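Local coordinates for type II secretion pathway related protein (PDB 3SOL) that probably serves as the pilotin of the type II secretion system, helping the secretin to reach the outer membrane, at residues T17-K21 against M22-R26; L36-A39 against N40-A43; P73-I76 against K77-F81. All coordinates share one frame; numbering follows the deposited sequence.

Interaction 1 of 3, residues T17-K21 against M22-R26; sequences TRYLK and MRCNR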
# COMPACT_ATOMS: atom_id res chain seq x y z
N THR A 17 0.57 -0.01 -3.32
CA THR A 17 0.81 -1.39 -3.71
C THR A 17 -0.34 -1.88 -4.59
O THR A 17 -0.13 -2.56 -5.60
CB THR A 17 1.00 -2.28 -2.44
OG1 THR A 17 2.11 -1.75 -1.67
CG2 THR A 17 1.32 -3.68 -2.84
N ARG A 18 -1.57 -1.51 -4.22
CA ARG A 18 -2.74 -1.78 -5.09
C ARG A 18 -2.60 -1.10 -6.47
O ARG A 18 -2.91 -1.69 -7.52
CB ARG A 18 -4.01 -1.34 -4.42
CG ARG A 18 -5.25 -1.46 -5.25
CD ARG A 18 -6.42 -0.93 -4.43
NE ARG A 18 -7.68 -1.01 -5.15
CZ ARG A 18 -8.85 -0.55 -4.69
NH1 ARG A 18 -8.93 0.06 -3.51
NH2 ARG A 18 -9.94 -0.71 -5.43
N TYR A 19 -2.13 0.12 -6.46
CA TYR A 19 -1.89 0.84 -7.71
C TYR A 19 -0.87 0.10 -8.59
O TYR A 19 -1.09 -0.06 -9.77
CB TYR A 19 -1.44 2.28 -7.44
CG TYR A 19 -1.93 3.27 -8.49
CD1 TYR A 19 -3.06 4.03 -8.26
CD2 TYR A 19 -1.27 3.43 -9.70
CE1 TYR A 19 -3.52 4.93 -9.19
CE2 TYR A 19 -1.75 4.34 -10.67
CZ TYR A 19 -2.87 5.08 -10.39
OH TYR A 19 -3.39 6.00 -11.26
N LEU A 20 0.21 -0.39 -7.99
CA LEU A 20 1.22 -1.15 -8.74
C LEU A 20 0.64 -2.41 -9.36
O LEU A 20 0.92 -2.72 -10.53
CB LEU A 20 2.40 -1.52 -7.83
CG LEU A 20 3.37 -0.39 -7.52
CD1 LEU A 20 4.50 -0.92 -6.64
CD2 LEU A 20 3.91 0.24 -8.84
N LYS A 21 -0.18 -3.12 -8.60
CA LYS A 21 -0.78 -4.35 -9.07
C LYS A 21 -1.81 -4.12 -10.18
O LYS A 21 -1.84 -4.85 -11.15
CB LYS A 21 -1.45 -5.08 -7.91
CG LYS A 21 -0.48 -5.74 -6.98
CD LYS A 21 -1.14 -6.14 -5.65
CE LYS A 21 -2.23 -7.15 -5.82
NZ LYS A 21 -2.85 -7.43 -4.48
N MET A 22 -2.64 -3.10 -10.02
CA MET A 22 -3.75 -2.86 -10.91
C MET A 22 -3.30 -2.12 -12.19
O MET A 22 -3.78 -2.42 -13.28
CB MET A 22 -4.84 -2.03 -10.19
CG MET A 22 -5.58 -2.80 -9.10
SD MET A 22 -6.90 -3.89 -9.71
CE MET A 22 -7.64 -2.87 -10.91
N ARG A 23 -2.40 -1.16 -12.05
CA ARG A 23 -2.12 -0.22 -13.14
C ARG A 23 -0.68 -0.23 -13.64
O ARG A 23 -0.38 0.44 -14.64
CB ARG A 23 -2.51 1.18 -12.68
CG ARG A 23 -4.03 1.22 -12.55
CD ARG A 23 -4.52 2.38 -11.91
NE ARG A 23 -5.99 2.34 -11.90
CZ ARG A 23 -6.78 3.02 -12.72
NH1 ARG A 23 -8.09 2.94 -12.55
NH2 ARG A 23 -6.29 3.77 -13.69
N CYS A 24 0.18 -0.99 -12.96
CA CYS A 24 1.61 -1.05 -13.26
C CYS A 24 2.12 -2.49 -13.38
O CYS A 24 3.31 -2.75 -13.20
CB CYS A 24 2.42 -0.29 -12.21
SG CYS A 24 1.79 1.36 -11.86
N ASN A 25 1.22 -3.42 -13.67
CA ASN A 25 1.59 -4.76 -14.07
C ASN A 25 2.43 -5.56 -13.08
O ASN A 25 3.10 -6.50 -13.47
CB ASN A 25 2.27 -4.71 -15.44
CG ASN A 25 1.29 -4.36 -16.54
OD1 ASN A 25 0.22 -4.96 -16.62
ND2 ASN A 25 1.64 -3.38 -17.36
N ARG A 26 2.32 -5.26 -11.78
CA ARG A 26 3.13 -5.96 -10.77
C ARG A 26 2.44 -7.24 -10.33
O ARG A 26 1.90 -7.35 -9.22
CB ARG A 26 3.48 -5.06 -9.58
CG ARG A 26 4.44 -3.96 -9.93
CD ARG A 26 5.85 -4.46 -10.30
NE ARG A 26 6.48 -5.30 -9.29
CZ ARG A 26 7.37 -4.91 -8.37
NH1 ARG A 26 7.76 -3.64 -8.27
NH2 ARG A 26 7.92 -5.83 -7.58
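Arg23 lies one helical turn after Tyr19 and lays its aliphatic chain over one face of the tyrosine ring. Its CB rests 3.5 Å from Tyr19 O, already beside the ring atom CE2. CG stands anti to the carbonyl carbon (chi1 -69°), and the extended chain beyond it carries CD over the ring, 3.7 Å from the Tyr19 centroid in a CH-pi contact. CD sits nearer the rim than the middle, closest to Tyr19 CZ at 3.5 Å. NE passes on to a hydrogen bond with Tyr64 OH, while the guanidinium plane is turned 34° from the ring. At the ring edge, near its plane, lies Cys24 SG, whose disulfide mate is Cys78. Tyr19 OH is hydrogen-bonded to both Glu74 and Lys77. With a leucine in place of Tyr19, Arg23 CD would probably lose the flat surface it rests on, and Glu74 and Lys77 the hydroxyl they share. Leu20 packs next to this: its CD2 meets Cys24 CB at 3.7 Å, and its CB meets Arg26 CG. Arg26 then bends away to a salt bridge with Asp28. Of the backbone bonds, Arg23 N to Tyr19 O (2.9 Å) is regular, but Leu20 O takes a weak one from Cys24 N and a straighter one from Arg26 N (3.2 Å), the latter from above its carbonyl plane. Asn25, with a positive phi of 59°, makes the turn between. Such a left-handed residue, followed by an N-H that reaches back to the last turn, is characteristic of a helix C-terminus, here that of helix 5-23.

Interaction 2 of 3, residues L36-A39 against N40-A43; sequences LNVA and NRIA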
# COMPACT_ATOMS: atom_id res chain seq x y z
N LEU A 36 -2.53 -6.85 3.45
CA LEU A 36 -3.12 -6.36 4.71
C LEU A 36 -2.57 -7.11 5.93
O LEU A 36 -2.31 -6.48 6.97
CB LEU A 36 -4.65 -6.42 4.64
CG LEU A 36 -5.27 -5.35 3.74
CD1 LEU A 36 -6.74 -5.63 3.50
CD2 LEU A 36 -5.08 -3.97 4.37
N ASN A 37 -2.38 -8.43 5.81
CA ASN A 37 -1.78 -9.24 6.88
C ASN A 37 -0.39 -8.75 7.23
O ASN A 37 -0.02 -8.67 8.39
CB ASN A 37 -1.66 -10.72 6.49
CG ASN A 37 -3.00 -11.44 6.40
OD1 ASN A 37 -4.03 -10.94 6.87
ND2 ASN A 37 -3.00 -12.63 5.78
N VAL A 38 0.39 -8.45 6.19
CA VAL A 38 1.75 -7.97 6.35
C VAL A 38 1.77 -6.56 6.95
O VAL A 38 2.59 -6.27 7.82
CB VAL A 38 2.51 -8.02 5.01
CG1 VAL A 38 3.87 -7.32 5.13
CG2 VAL A 38 2.68 -9.47 4.56
N ALA A 39 0.85 -5.71 6.51
CA ALA A 39 0.69 -4.38 7.12
C ALA A 39 0.31 -4.48 8.60
O ALA A 39 0.79 -3.69 9.41
CB ALA A 39 -0.36 -3.57 6.36
N ASN A 40 -0.55 -5.44 8.94
CA ASN A 40 -0.95 -5.69 10.32
C ASN A 40 0.22 -6.22 11.15
O ASN A 40 0.43 -5.78 12.29
CB ASN A 40 -2.13 -6.68 10.38
CG ASN A 40 -2.73 -6.83 11.78
OD1 ASN A 40 -2.84 -5.87 12.54
ND2 ASN A 40 -3.13 -8.05 12.12
N ARG A 41 0.97 -7.15 10.57
CA ARG A 41 2.21 -7.63 11.18
C ARG A 41 3.16 -6.46 11.46
O ARG A 41 3.58 -6.24 12.60
CB ARG A 41 2.88 -8.67 10.28
CG ARG A 41 4.16 -9.26 10.86
CD ARG A 41 4.79 -10.34 9.96
NE ARG A 41 5.18 -9.84 8.63
CZ ARG A 41 6.22 -9.06 8.37
NH1 ARG A 41 7.01 -8.61 9.35
NH2 ARG A 41 6.47 -8.69 7.12
N ILE A 42 3.47 -5.70 10.41
CA ILE A 42 4.36 -4.53 10.51
C ILE A 42 3.93 -3.56 11.62
O ILE A 42 4.74 -3.22 12.48
CB ILE A 42 4.46 -3.77 9.17
CG1 ILE A 42 5.28 -4.56 8.15
CG2 ILE A 42 5.09 -2.40 9.37
CD1 ILE A 42 5.26 -3.97 6.78
N ALA A 43 2.66 -3.14 11.60
CA ALA A 43 2.09 -2.26 12.64
C ALA A 43 2.31 -2.80 14.06
O ALA A 43 2.71 -2.05 14.95
CB ALA A 43 0.59 -2.04 12.40
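Val38 and Ile42, one turn apart, share the apolar part of this contact, with Val38 CG1 4.0 Å from Ile42 CD1. Val38 holds CG1 anti to its own backbone nitrogen (chi1 171°), which turns that methyl toward the following turn, where it meets both Ile42 and Arg41. The Ile42 chain leaves in the other sense, CG1 anti to the carbonyl carbon (chi1 -73°), and folds back over the preceding turn; its CG1 comes within 3.2 Å of Val38 O. Ala43 rests its CB 3.4 Å from Ala39 O.

The charged element is Arg41. Its chain is bent at chi3 (61°) and runs alongside Val38, pointing the same way, until NH2 lies 3.5 Å from Val38 CG1. The methyl meets the guanidinium at a slant, and NH2 goes on to a salt bridge with Glu91, so an apolar branch flanks the charged group where it engages its mate.

The backbone supplies four hydrogen bonds of the regular i to i+4 pattern: Asn40 N to Leu36 O, Arg41 N to Asn37 O, Ile42 N to Val38 O (2.8 Å) and Ala43 N to Ala39 O (2.9 Å). The last two are nearly straight at the hydrogen, and the unbroken series shows regular alpha-helix throughout 36-43.

Three helices pack against helix 32-45: Leu36 touches Gln53 and Ile56 of helix 53-69, where Asn40 also meets Gln53, Ala39 faces Met10 and Val14 of helix 5-23, and Val38 and Ile42 lie on Phe88 of helix 86-93, from which Glu91 reaches Arg41.

Interaction 3 of 3, residues P73-I76 against K77-F81; sequences PEYI and KCREF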
# COMPACT_ATOMS: atom_id res chain seq x y z
N PRO A 73 1.23 11.85 -15.11
CA PRO A 73 1.18 10.74 -16.06
C PRO A 73 1.24 9.39 -15.39
O PRO A 73 2.00 9.20 -14.43
CB PRO A 73 2.40 10.98 -16.95
CG PRO A 73 2.54 12.45 -16.95
CD PRO A 73 2.18 12.89 -15.55
N GLU A 74 0.42 8.45 -15.87
CA GLU A 74 0.33 7.16 -15.20
C GLU A 74 1.70 6.46 -15.14
O GLU A 74 2.03 5.84 -14.13
CB GLU A 74 -0.68 6.27 -15.91
CG GLU A 74 -2.11 6.77 -15.86
CD GLU A 74 -2.61 6.87 -14.43
OE1 GLU A 74 -2.49 5.86 -13.72
OE2 GLU A 74 -3.10 7.96 -14.05
N TYR A 75 2.50 6.54 -16.20
CA TYR A 75 3.78 5.83 -16.20
C TYR A 75 4.71 6.40 -15.12
O TYR A 75 5.51 5.65 -14.55
CB TYR A 75 4.45 5.82 -17.59
CG TYR A 75 5.29 7.03 -17.90
CD1 TYR A 75 6.68 7.03 -17.65
CD2 TYR A 75 4.73 8.16 -18.45
CE1 TYR A 75 7.47 8.15 -17.92
CE2 TYR A 75 5.53 9.30 -18.73
CZ TYR A 75 6.90 9.27 -18.45
OH TYR A 75 7.67 10.37 -18.74
N ILE A 76 4.60 7.70 -14.82
CA ILE A 76 5.43 8.30 -13.77
C ILE A 76 4.98 7.84 -12.39
O ILE A 76 5.81 7.56 -11.51
CB ILE A 76 5.43 9.85 -13.88
CG1 ILE A 76 6.24 10.23 -15.11
CG2 ILE A 76 6.05 10.54 -12.62
CD1 ILE A 76 6.18 11.70 -15.52
N LYS A 77 3.66 7.70 -12.21
CA LYS A 77 3.12 7.11 -10.97
C LYS A 77 3.73 5.74 -10.74
O LYS A 77 4.21 5.44 -9.63
CB LYS A 77 1.60 6.96 -11.03
CG LYS A 77 0.83 8.27 -11.11
CD LYS A 77 -0.67 8.04 -11.15
CE LYS A 77 -1.44 9.32 -11.32
NZ LYS A 77 -2.90 9.07 -11.57
N CYS A 78 3.71 4.92 -11.79
CA CYS A 78 4.30 3.57 -11.72
C CYS A 78 5.78 3.62 -11.34
O CYS A 78 6.23 2.88 -10.45
CB CYS A 78 4.14 2.84 -13.04
SG CYS A 78 2.42 2.47 -13.48
N ARG A 79 6.53 4.52 -11.98
CA ARG A 79 7.97 4.61 -11.71
C ARG A 79 8.26 5.09 -10.28
O ARG A 79 9.17 4.59 -9.64
CB ARG A 79 8.66 5.49 -12.75
CG ARG A 79 8.70 4.80 -14.09
CD ARG A 79 9.36 5.57 -15.19
NE ARG A 79 9.45 4.67 -16.33
CZ ARG A 79 10.45 3.84 -16.61
NH1 ARG A 79 11.57 3.83 -15.89
NH2 ARG A 79 10.33 3.04 -17.65
N GLU A 80 7.48 6.06 -9.80
CA GLU A 80 7.64 6.56 -8.44
C GLU A 80 7.33 5.47 -7.41
O GLU A 80 8.11 5.27 -6.46
CB GLU A 80 6.76 7.80 -8.21
CG GLU A 80 7.23 9.03 -8.99
CD GLU A 80 8.46 9.71 -8.39
OE1 GLU A 80 9.09 9.18 -7.44
OE2 GLU A 80 8.82 10.79 -8.89
N PHE A 81 6.21 4.76 -7.59
CA PHE A 81 5.84 3.72 -6.64
C PHE A 81 6.76 2.51 -6.67
O PHE A 81 7.09 1.98 -5.62
CB PHE A 81 4.40 3.25 -6.85
CG PHE A 81 3.36 4.30 -6.56
CD1 PHE A 81 3.58 5.30 -5.64
CD2 PHE A 81 2.14 4.24 -7.20
CE1 PHE A 81 2.58 6.25 -5.37
CE2 PHE A 81 1.14 5.18 -6.95
CZ PHE A 81 1.36 6.17 -6.04
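Lys77 NZ is gripped by four groups: Glu74 OE2 at 2.7 Å in a salt bridge, and by hydrogen bonds Tyr19 OH and the backbone oxygens of Leu67 and Asp70. The ammonium meets OE2 on its syn side, 27° out of the carboxylate plane. Lys77 is stretched out beyond CG, whereas Glu74 bends at chi2 (-61°) to bring its carboxylate across the lysine tip, OE1 turned to the same tyrosine, and OE2 also lies 3.5 Å from Lys77 CE. Enclosed by so many oxygens, the buried lysine end probably keeps its positive charge.

On another flank, the Tyr75 ring is met at its edge, near its plane, by Arg79 NE, 3.9 Å from CD1; the ring and the guanidinium are steeply turned, 68° apart. Ile76 and Glu80 run side by side, CG2 to CG 4.1 Å, before Glu80 salt-bridges Arg84.

Pro73, at the N-cap position, accepts from Lys77 N through its O (3.2 Å). Cys78 N to Glu74 O, Arg79 N to Tyr75 O and Glu80 N to Ile76 O (2.8 Å) carry the first turns onward. Helix 74-84 thus begins at a polar junction with the last turn of helix 53-69 and the loop that follows it; Phe81 packs on Ala16 and Leu20 of helix 5-23, and the Cys78-Cys24 disulfide ties helix 74-84 to the residue just past the end of helix 5-23.

How the interactions relate
Interactions 1 and 3 are neighbours on one side of the molecule, their centres about 10 Å apart, and join the end region of helix 5-23 to the start of helix 74-84 through a disulfide, a shared hydroxyl and apolar packing. Interaction 2 lies on the opposite side of the chain's centre, about 19 Å from interaction 1 and 25 Å from interaction 3, centre to centre, and touches neither. Interactions 1 and 2 are partly buried, while 3 is a surface contact that holds a buried lysine. The C-terminal end at 22-26 brings irregular backbone, 73-81 a regular first turn with a charged side-chain cluster, whereas 36-43 combines regular hydrogen bonds with aliphatic packing and one arginine paired to Glu91.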